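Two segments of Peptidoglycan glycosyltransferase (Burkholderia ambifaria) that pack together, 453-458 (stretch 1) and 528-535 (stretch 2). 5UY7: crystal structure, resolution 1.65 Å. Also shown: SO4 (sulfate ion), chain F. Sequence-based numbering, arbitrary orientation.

Stretch 1 (453-458) VPGYRV
Stretch 2, residues 528-535: NVPPNMPI

Neither stretch forms a regular helix or strand, so the contact rests on a turn, a proline-rich loop and the fit between them. Together they bury 492 Å², counting both sides. The register is fixed where Gly 455 CA lies 4.7 Å from Met 533 CA.

Stretch 1 begins with a type II beta turn from Val 453 to Tyr 456, closed by Tyr 456 N donating to Val 453 O at 3.0 Å. Pro 454 (phi/psi -53/127) and Gly 455 (94/-10) occupy its corners. At these angles a CB on Gly 455 would be jammed against the carbonyl oxygen of Pro 454, which by itself calls for glycine. Toward stretch 2 an ideal CB would lie at ordinary packing distance, 3.9 Å, from Pro 531 CB and from Ile 535 CD1. Stretch 2 covers 74 Å² of the glycine.

The carbonyl of Gly 455 is the polar centre of the contact. Its O accepts from Asn 532 N at 2.9 Å (N-H...O angle 133°) and, weakly, from Met 533 N at 3.1 Å (135°). The bend at Asn 532 (-133/22) turns its own N and Met 533 N toward the same oxygen; Met 533 (-144/134) then carries the chain on extended. On the return side, Gly 455 CA approaches Met 533 O at 3.3 Å with an angle of 153° at the hydrogen, a CA-H...O contact. Gly 455 N donates to the O of water 1 at 2.8 Å, and that water O donates to Pro 534 O at 2.9 Å, bridging the backbones.

Tyr 456 is the main projection, with 96 Å² covered. Its CA-to-CB bond points away from stretch 2, but chi1 -66° (m) and chi2 -86° bring the ring back along the loop. The extended backbone of Val 529, Pro 530 and Pro 531 (psi 126, 137 and 143) provides the complementary surface. Pro 531 CA sits over one ring face, 4.0 Å from the centroid and 30° off the normal, a CH-pi contact; Pro 531 CG adds packing 4.1 Å from Tyr 456 CZ. At the ring edge, Tyr 456 OH donates to Val 529 O at 2.7 Å, while Val 529 CG1 (chi1 177°, t) meets Tyr 456 CE1 at 3.9 Å.

Asn 532 adopts chi1 71° (p) and chi2 -16°, carrying its amide end nearer stretch 1 than its sideways CA-to-CB bond suggests. Arg 457 N donates to Asn 532 OD1 at 2.9 Å and a nearly straight 170°. Arg 457 (m, t, p, then chi4 -173°) reaches water 2, which accepts from Arg 457 NH1 at 3.2 Å and donates to Asn 532 O at 2.9 Å.

Met 533 points toward stretch 1 with chi1 -172° and chi2 179°, both t, and chi3 -127°. Its flexible thioether follows the backbone: Met 533 SD is 3.6 Å from Tyr 456 O, and Met 533 CE is 3.9 Å from Arg 457 CG. Ile 535 (m, m) instead sends CD1 against the turn, 3.7 Å from Pro 454 CB and 3.4 Å from Gly 455 N.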

# COMPACT_ATOMS: atom_id res chain seq x y z
N VAL A 453 1.01 -0.18 15.88
CA VAL A 453 0.84 -1.48 16.55
C VAL A 453 1.65 -1.48 17.83
O VAL A 453 2.89 -1.54 17.78
CB VAL A 453 1.28 -2.63 15.62
CG1 VAL A 453 1.22 -3.97 16.36
CG2 VAL A 453 0.45 -2.66 14.35
N PRO A 454 1.02 -1.41 19.00
CA PRO A 454 1.78 -1.39 20.26
C PRO A 454 2.74 -2.57 20.34
O PRO A 454 2.36 -3.73 20.14
CB PRO A 454 0.68 -1.48 21.33
CG PRO A 454 -0.53 -0.86 20.65
CD PRO A 454 -0.43 -1.29 19.21
N GLY A 455 4.01 -2.25 20.60
CA GLY A 455 5.05 -3.25 20.75
C GLY A 455 5.84 -3.58 19.49
O GLY A 455 6.84 -4.29 19.59
N TYR A 456 5.42 -3.10 18.32
CA TYR A 456 6.07 -3.49 17.08
C TYR A 456 6.29 -2.28 16.19
O TYR A 456 5.37 -1.48 15.99
CB TYR A 456 5.23 -4.52 16.31
CG TYR A 456 5.12 -5.83 17.04
CD1 TYR A 456 6.10 -6.80 16.89
CD2 TYR A 456 4.06 -6.08 17.90
CE1 TYR A 456 6.01 -8.00 17.56
CE2 TYR A 456 3.96 -7.28 18.59
CZ TYR A 456 4.95 -8.24 18.40
OH TYR A 456 4.86 -9.44 19.07
N ARG A 457 7.48 -2.18 15.62
CA ARG A 457 7.70 -1.23 14.53
C ARG A 457 6.97 -1.71 13.29
O ARG A 457 7.19 -2.83 12.83
CB ARG A 457 9.19 -1.10 14.25
CG ARG A 457 9.94 -0.48 15.41
CD ARG A 457 11.44 -0.59 15.21
NE ARG A 457 11.85 -0.03 13.92
CZ ARG A 457 13.08 -0.13 13.44
NH1 ARG A 457 14.02 -0.75 14.15
NH2 ARG A 457 13.38 0.39 12.25
N VAL A 458 6.10 -0.85 12.74
CA VAL A 458 5.35 -1.15 11.53
C VAL A 458 5.35 0.08 10.63
O VAL A 458 5.75 1.17 11.04
CB VAL A 458 3.90 -1.59 11.82
CG1 VAL A 458 3.86 -2.76 12.81
CG2 VAL A 458 3.07 -0.39 12.31
N ASN A 528 4.78 -15.63 17.34
CA ASN A 528 5.86 -15.50 18.32
C ASN A 528 6.92 -14.50 17.89
O ASN A 528 8.09 -14.64 18.27
CB ASN A 528 6.51 -16.85 18.64
CG ASN A 528 5.53 -17.84 19.21
OD1 ASN A 528 4.69 -17.51 20.06
ND2 ASN A 528 5.65 -19.10 18.77
N VAL A 529 6.55 -13.51 17.10
CA VAL A 529 7.52 -12.46 16.75
C VAL A 529 7.80 -11.64 18.00
O VAL A 529 6.86 -11.14 18.63
CB VAL A 529 6.98 -11.58 15.64
CG1 VAL A 529 7.98 -10.46 15.34
CG2 VAL A 529 6.67 -12.43 14.40
N PRO A 530 9.05 -11.48 18.41
CA PRO A 530 9.33 -10.71 19.61
C PRO A 530 9.00 -9.25 19.39
O PRO A 530 9.31 -8.69 18.32
CB PRO A 530 10.84 -10.91 19.83
CG PRO A 530 11.24 -12.03 18.92
CD PRO A 530 10.28 -11.99 17.77
N PRO A 531 8.35 -8.60 20.35
CA PRO A 531 8.17 -7.15 20.28
C PRO A 531 9.51 -6.46 20.09
O PRO A 531 10.53 -6.90 20.64
CB PRO A 531 7.54 -6.80 21.63
CG PRO A 531 6.86 -8.07 22.06
CD PRO A 531 7.76 -9.17 21.58
N ASN A 532 9.51 -5.39 19.29
CA ASN A 532 10.75 -4.66 19.06
C ASN A 532 10.56 -3.16 19.22
O ASN A 532 11.40 -2.37 18.75
CB ASN A 532 11.36 -5.01 17.70
CG ASN A 532 10.57 -4.44 16.53
OD1 ASN A 532 9.43 -4.04 16.68
ND2 ASN A 532 11.21 -4.42 15.36
N MET A 533 9.52 -2.74 19.94
CA MET A 533 9.29 -1.33 20.22
C MET A 533 8.73 -1.24 21.63
O MET A 533 7.81 -2.02 21.97
CB MET A 533 8.31 -0.76 19.20
CG MET A 533 8.09 0.73 19.21
SD MET A 533 6.92 1.11 17.89
CE MET A 533 7.80 2.39 17.00
N PRO A 534 9.22 -0.34 22.47
CA PRO A 534 8.65 -0.19 23.81
C PRO A 534 7.22 0.32 23.75
O PRO A 534 6.80 0.96 22.79
CB PRO A 534 9.58 0.82 24.50
CG PRO A 534 10.83 0.83 23.68
CD PRO A 534 10.39 0.53 22.27
N ILE A 535 6.48 0.04 24.82
CA ILE A 535 5.12 0.54 24.97
C ILE A 535 5.14 1.90 25.65
O ILE A 535 5.59 2.89 25.08
CB ILE A 535 4.25 -0.44 25.77
CG1 ILE A 535 4.23 -1.82 25.10
CG2 ILE A 535 2.84 0.11 25.93
CD1 ILE A 535 3.29 -1.92 23.93
S SO4 F . 8.45 -2.51 27.45
O1 SO4 F . 9.09 -3.81 27.25
O2 SO4 F . 9.47 -1.46 27.50
O3 SO4 F . 7.71 -2.52 28.70
O4 SO4 F . 7.53 -2.24 26.34
O HOH W 1 4.71 0.40 20.92
O HOH W 2 13.77 -1.86 17.10